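Local coordinates for tumor necrosis factor ligand superfamily member 9 (PDB 6MKB), which acts as a cytokine of the tumor necrosis factor family that binds its receptor TNFRSF9 and induces proliferation of activated T-cells, at residues B[93-103]-B[115-125]. Residues are numbered along the deposited sequence; the frame is centred on the assembly and turned at random.
Sequences VDDFDNLALTV and VDRSWSQLLLL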
loop_
_atom_site.group_PDB
_atom_site.type_symbol
_atom_site.label_atom_id
_atom_site.label_comp_id
_atom_site.label_asym_id
_atom_site.label_seq_id
_atom_site.Cartn_x
_atom_site.Cartn_y
_atom_site.Cartn_z
ATOM N N VAL B 93 2.069 -19.748 0.306
ATOM C CA VAL B 93 3.429 -19.321 -0.035
ATOM C C VAL B 93 4.291 -19.551 1.223
ATOM O O VAL B 93 3.731 -19.633 2.313
ATOM C CB VAL B 93 3.517 -17.878 -0.615
ATOM C CG1 VAL B 93 2.479 -17.654 -1.724
ATOM C CG2 VAL B 93 3.381 -16.826 0.476
ATOM N N ASP B 94 5.632 -19.702 1.072
ATOM C CA ASP B 94 6.638 -19.964 2.141
ATOM C C ASP B 94 6.385 -19.201 3.480
ATOM O O ASP B 94 6.759 -19.702 4.545
ATOM C CB ASP B 94 8.058 -19.625 1.631
ATOM C CG ASP B 94 9.213 -20.172 2.467
ATOM O OD1 ASP B 94 9.230 -21.400 2.735
ATOM O OD2 ASP B 94 10.115 -19.379 2.827
ATOM N N ASP B 95 5.753 -18.006 3.408
ATOM C CA ASP B 95 5.452 -17.147 4.559
ATOM C C ASP B 95 3.932 -16.809 4.681
ATOM O O ASP B 95 3.587 -15.860 5.401
ATOM C CB ASP B 95 6.289 -15.846 4.476
ATOM C CG ASP B 95 5.766 -14.812 3.488
ATOM O OD1 ASP B 95 5.845 -15.066 2.260
ATOM O OD2 ASP B 95 5.269 -13.751 3.945
ATOM N N PHE B 96 3.034 -17.585 4.002
ATOM C CA PHE B 96 1.579 -17.374 4.076
ATOM C C PHE B 96 1.069 -17.928 5.411
ATOM O O PHE B 96 0.541 -19.038 5.549
ATOM C CB PHE B 96 0.778 -17.893 2.846
ATOM C CG PHE B 96 -0.740 -17.873 2.948
ATOM C CD1 PHE B 96 -1.400 -16.875 3.667
ATOM C CD2 PHE B 96 -1.508 -18.833 2.301
ATOM C CE1 PHE B 96 -2.791 -16.895 3.806
ATOM C CE2 PHE B 96 -2.904 -18.838 2.425
ATOM C CZ PHE B 96 -3.534 -17.864 3.166
ATOM N N ASP B 97 1.301 -17.085 6.392
ATOM C CA ASP B 97 0.954 -17.101 7.793
ATOM C C ASP B 97 0.777 -15.635 8.107
ATOM O O ASP B 97 1.722 -14.853 7.937
ATOM C CB ASP B 97 2.069 -17.753 8.617
ATOM N N ASN B 98 -0.472 -15.239 8.391
ATOM C CA ASN B 98 -0.937 -13.879 8.674
ATOM C C ASN B 98 -0.607 -12.886 7.518
ATOM O O ASN B 98 -0.220 -11.740 7.777
ATOM C CB ASN B 98 -0.475 -13.337 10.063
ATOM C CG ASN B 98 1.012 -13.345 10.357
ATOM O OD1 ASN B 98 1.522 -14.219 11.072
ATOM N ND2 ASN B 98 1.740 -12.378 9.807
ATOM N N LEU B 99 -0.854 -13.306 6.249
ATOM C CA LEU B 99 -0.781 -12.425 5.058
ATOM C C LEU B 99 -2.087 -11.626 5.083
ATOM O O LEU B 99 -3.120 -12.098 4.589
ATOM C CB LEU B 99 -0.628 -13.262 3.760
ATOM C CG LEU B 99 0.667 -13.173 2.943
ATOM C CD1 LEU B 99 1.884 -13.431 3.774
ATOM C CD2 LEU B 99 0.653 -14.196 1.842
ATOM N N ALA B 100 -2.092 -10.492 5.811
ATOM C CA ALA B 100 -3.323 -9.720 6.016
ATOM C C ALA B 100 -3.099 -8.240 6.280
ATOM O O ALA B 100 -2.085 -7.834 6.842
ATOM C CB ALA B 100 -4.112 -10.310 7.187
ATOM N N LEU B 101 -4.123 -7.447 5.940
ATOM C CA LEU B 101 -4.206 -6.015 6.155
ATOM C C LEU B 101 -5.205 -5.846 7.275
ATOM O O LEU B 101 -6.380 -6.147 7.072
ATOM C CB LEU B 101 -4.640 -5.310 4.840
ATOM C CG LEU B 101 -5.049 -3.808 4.883
ATOM C CD1 LEU B 101 -4.008 -2.947 5.594
ATOM C CD2 LEU B 101 -5.224 -3.257 3.492
ATOM N N THR B 102 -4.746 -5.438 8.471
ATOM C CA THR B 102 -5.626 -5.275 9.626
ATOM C C THR B 102 -5.712 -3.798 10.040
ATOM O O THR B 102 -4.727 -3.064 9.997
ATOM C CB THR B 102 -5.161 -6.172 10.776
ATOM O OG1 THR B 102 -4.981 -7.490 10.274
ATOM C CG2 THR B 102 -6.152 -6.233 11.936
ATOM N N VAL B 103 -6.926 -3.372 10.394
ATOM C CA VAL B 103 -7.274 -2.045 10.917
ATOM C C VAL B 103 -7.821 -2.253 12.332
ATOM O O VAL B 103 -8.812 -2.947 12.522
ATOM C CB VAL B 103 -8.264 -1.288 10.022
ATOM C CG1 VAL B 103 -8.661 0.050 10.641
ATOM C CG2 VAL B 103 -7.701 -1.103 8.619
ATOM N N VAL B 115 -11.996 4.941 6.452
ATOM C CA VAL B 115 -10.703 4.364 6.799
ATOM C C VAL B 115 -10.122 3.828 5.492
ATOM O O VAL B 115 -10.739 2.983 4.851
ATOM C CB VAL B 115 -10.799 3.282 7.920
ATOM C CG1 VAL B 115 -9.459 2.600 8.120
ATOM C CG2 VAL B 115 -11.294 3.866 9.244
ATOM N N ASP B 116 -8.980 4.364 5.073
ATOM C CA ASP B 116 -8.355 3.953 3.824
ATOM C C ASP B 116 -6.941 3.476 4.109
ATOM O O ASP B 116 -6.047 4.287 4.269
ATOM C CB ASP B 116 -8.403 5.093 2.776
ATOM C CG ASP B 116 -7.699 4.830 1.447
ATOM O OD1 ASP B 116 -7.245 3.688 1.225
ATOM O OD2 ASP B 116 -7.595 5.768 0.631
ATOM N N ARG B 117 -6.745 2.152 4.151
ATOM C CA ARG B 117 -5.454 1.505 4.425
ATOM C C ARG B 117 -5.011 0.630 3.251
ATOM O O ARG B 117 -5.829 -0.064 2.658
ATOM C CB ARG B 117 -5.524 0.642 5.697
ATOM C CG ARG B 117 -5.880 1.401 6.932
ATOM C CD ARG B 117 -4.694 2.005 7.668
ATOM N NE ARG B 117 -4.989 2.075 9.106
ATOM C CZ ARG B 117 -5.561 3.117 9.713
ATOM N NH1 ARG B 117 -5.867 4.213 9.022
ATOM N NH2 ARG B 117 -5.802 3.082 11.017
ATOM N N SER B 118 -3.716 0.653 2.947
ATOM C CA SER B 118 -3.095 -0.152 1.903
ATOM C C SER B 118 -2.102 -1.132 2.524
ATOM O O SER B 118 -1.601 -0.893 3.621
ATOM C CB SER B 118 -2.398 0.727 0.876
ATOM O OG SER B 118 -3.318 1.607 0.259
ATOM N N TRP B 119 -1.827 -2.229 1.815
ATOM C CA TRP B 119 -0.915 -3.296 2.190
ATOM C C TRP B 119 -0.248 -3.847 0.938
ATOM O O TRP B 119 -0.873 -3.896 -0.127
ATOM C CB TRP B 119 -1.706 -4.401 2.917
ATOM C CG TRP B 119 -0.965 -5.680 3.222
ATOM C CD1 TRP B 119 -0.429 -6.046 4.418
ATOM C CD2 TRP B 119 -0.802 -6.815 2.347
ATOM N NE1 TRP B 119 0.068 -7.329 4.345
ATOM C CE2 TRP B 119 -0.156 -7.826 3.091
ATOM C CE3 TRP B 119 -1.164 -7.083 1.006
ATOM C CZ2 TRP B 119 0.171 -9.062 2.541
ATOM C CZ3 TRP B 119 -0.845 -8.316 0.458
ATOM C CH2 TRP B 119 -0.181 -9.285 1.215
ATOM N N SER B 120 0.996 -4.313 1.064
ATOM C CA SER B 120 1.676 -4.952 -0.068
ATOM C C SER B 120 2.706 -5.937 0.410
ATOM O O SER B 120 3.225 -5.814 1.520
ATOM C CB SER B 120 2.313 -3.938 -1.020
ATOM O OG SER B 120 3.327 -3.164 -0.401
ATOM N N GLN B 121 2.989 -6.933 -0.439
ATOM C CA GLN B 121 4.017 -7.922 -0.202
ATOM C C GLN B 121 4.527 -8.468 -1.525
ATOM O O GLN B 121 3.727 -8.730 -2.435
ATOM C CB GLN B 121 3.500 -9.064 0.689
ATOM C CG GLN B 121 4.624 -9.738 1.479
ATOM C CD GLN B 121 4.371 -9.604 2.957
ATOM O OE1 GLN B 121 4.571 -8.528 3.557
ATOM N NE2 GLN B 121 3.883 -10.664 3.565
ATOM N N LEU B 122 5.852 -8.673 -1.619
ATOM C CA LEU B 122 6.465 -9.298 -2.772
ATOM C C LEU B 122 6.438 -10.795 -2.500
ATOM O O LEU B 122 6.967 -11.242 -1.481
ATOM C CB LEU B 122 7.879 -8.753 -2.998
ATOM C CG LEU B 122 7.985 -7.366 -3.657
ATOM C CD1 LEU B 122 9.338 -6.722 -3.351
ATOM C CD2 LEU B 122 7.764 -7.440 -5.182
ATOM N N LEU B 123 5.735 -11.557 -3.342
ATOM C CA LEU B 123 5.560 -13.001 -3.134
ATOM C C LEU B 123 5.968 -13.839 -4.339
ATOM O O LEU B 123 5.693 -13.474 -5.488
ATOM C CB LEU B 123 4.072 -13.317 -2.814
ATOM C CG LEU B 123 3.471 -12.725 -1.523
ATOM C CD1 LEU B 123 1.957 -12.724 -1.585
ATOM C CD2 LEU B 123 3.917 -13.486 -0.305
ATOM N N LEU B 124 6.585 -14.996 -4.061
ATOM C CA LEU B 124 6.919 -15.968 -5.097
ATOM C C LEU B 124 5.675 -16.802 -5.375
ATOM O O LEU B 124 5.180 -17.509 -4.486
ATOM C CB LEU B 124 8.099 -16.867 -4.708
ATOM C CG LEU B 124 9.496 -16.266 -4.745
ATOM C CD1 LEU B 124 10.471 -17.227 -4.129
ATOM C CD2 LEU B 124 9.915 -15.894 -6.171
ATOM N N LEU B 125 5.129 -16.653 -6.576
ATOM C CA LEU B 125 3.936 -17.381 -6.996
ATOM C C LEU B 125 4.288 -18.391 -8.085
ATOM O O LEU B 125 5.248 -18.201 -8.848
ATOM C CB LEU B 125 2.827 -16.421 -7.475
ATOM C CG LEU B 125 2.323 -15.352 -6.467
ATOM C CD1 LEU B 125 1.197 -14.526 -7.069
ATOM C CD2 LEU B 125 1.855 -15.966 -5.144
HETATM O O HOH W 1 -3.362 -0.497 9.055
#
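The indole of Trp119 has Ala100 C and Leu101 N over one face and Gln121 N over the opposite one, 4.1 Å above the plane and offset toward the rim, while Leu99 CG meets the ring edge near its plane, 4.2 Å from Trp119 CZ2. With CG anti to the backbone N (chi1 172°), the ring projects from its strand toward residues 99-101. Leu101 and Trp119 run past one another in opposite directions, and their CB atoms approach to 3.6 Å. One face of the Arg117 guanidinium carries Val115 CG1 of its own strand; in plane at its edge sits a water that accepts a weak hydrogen bond from Arg117 NE and donates to Thr102 O at 3.1 Å. Arg117 CG lies against Val103 CG2 (3.5 Å). Beyond the tryptophan, Leu99 and Leu123 meet tip to tip, CD2 to CD1 at 4.0 Å, and the side chains of Val93 and Leu123 cross at about a right angle, with Val93 CG2 3.5 Å from Leu123 CD2. Leu87 of strand 80-90 touches both Leu99 and Leu123. Backbone hydrogen bonds go to other neighbours: Leu101 pairs with Leu85, and Arg117 with Leu66 of strand 58-70. Largely side chains, from strand 100-103 and the loop before it, meet strand 115-125, the strand axes approaching to 7.3 Å, as packing between the two layers of the TNF-homology jelly-roll sandwich.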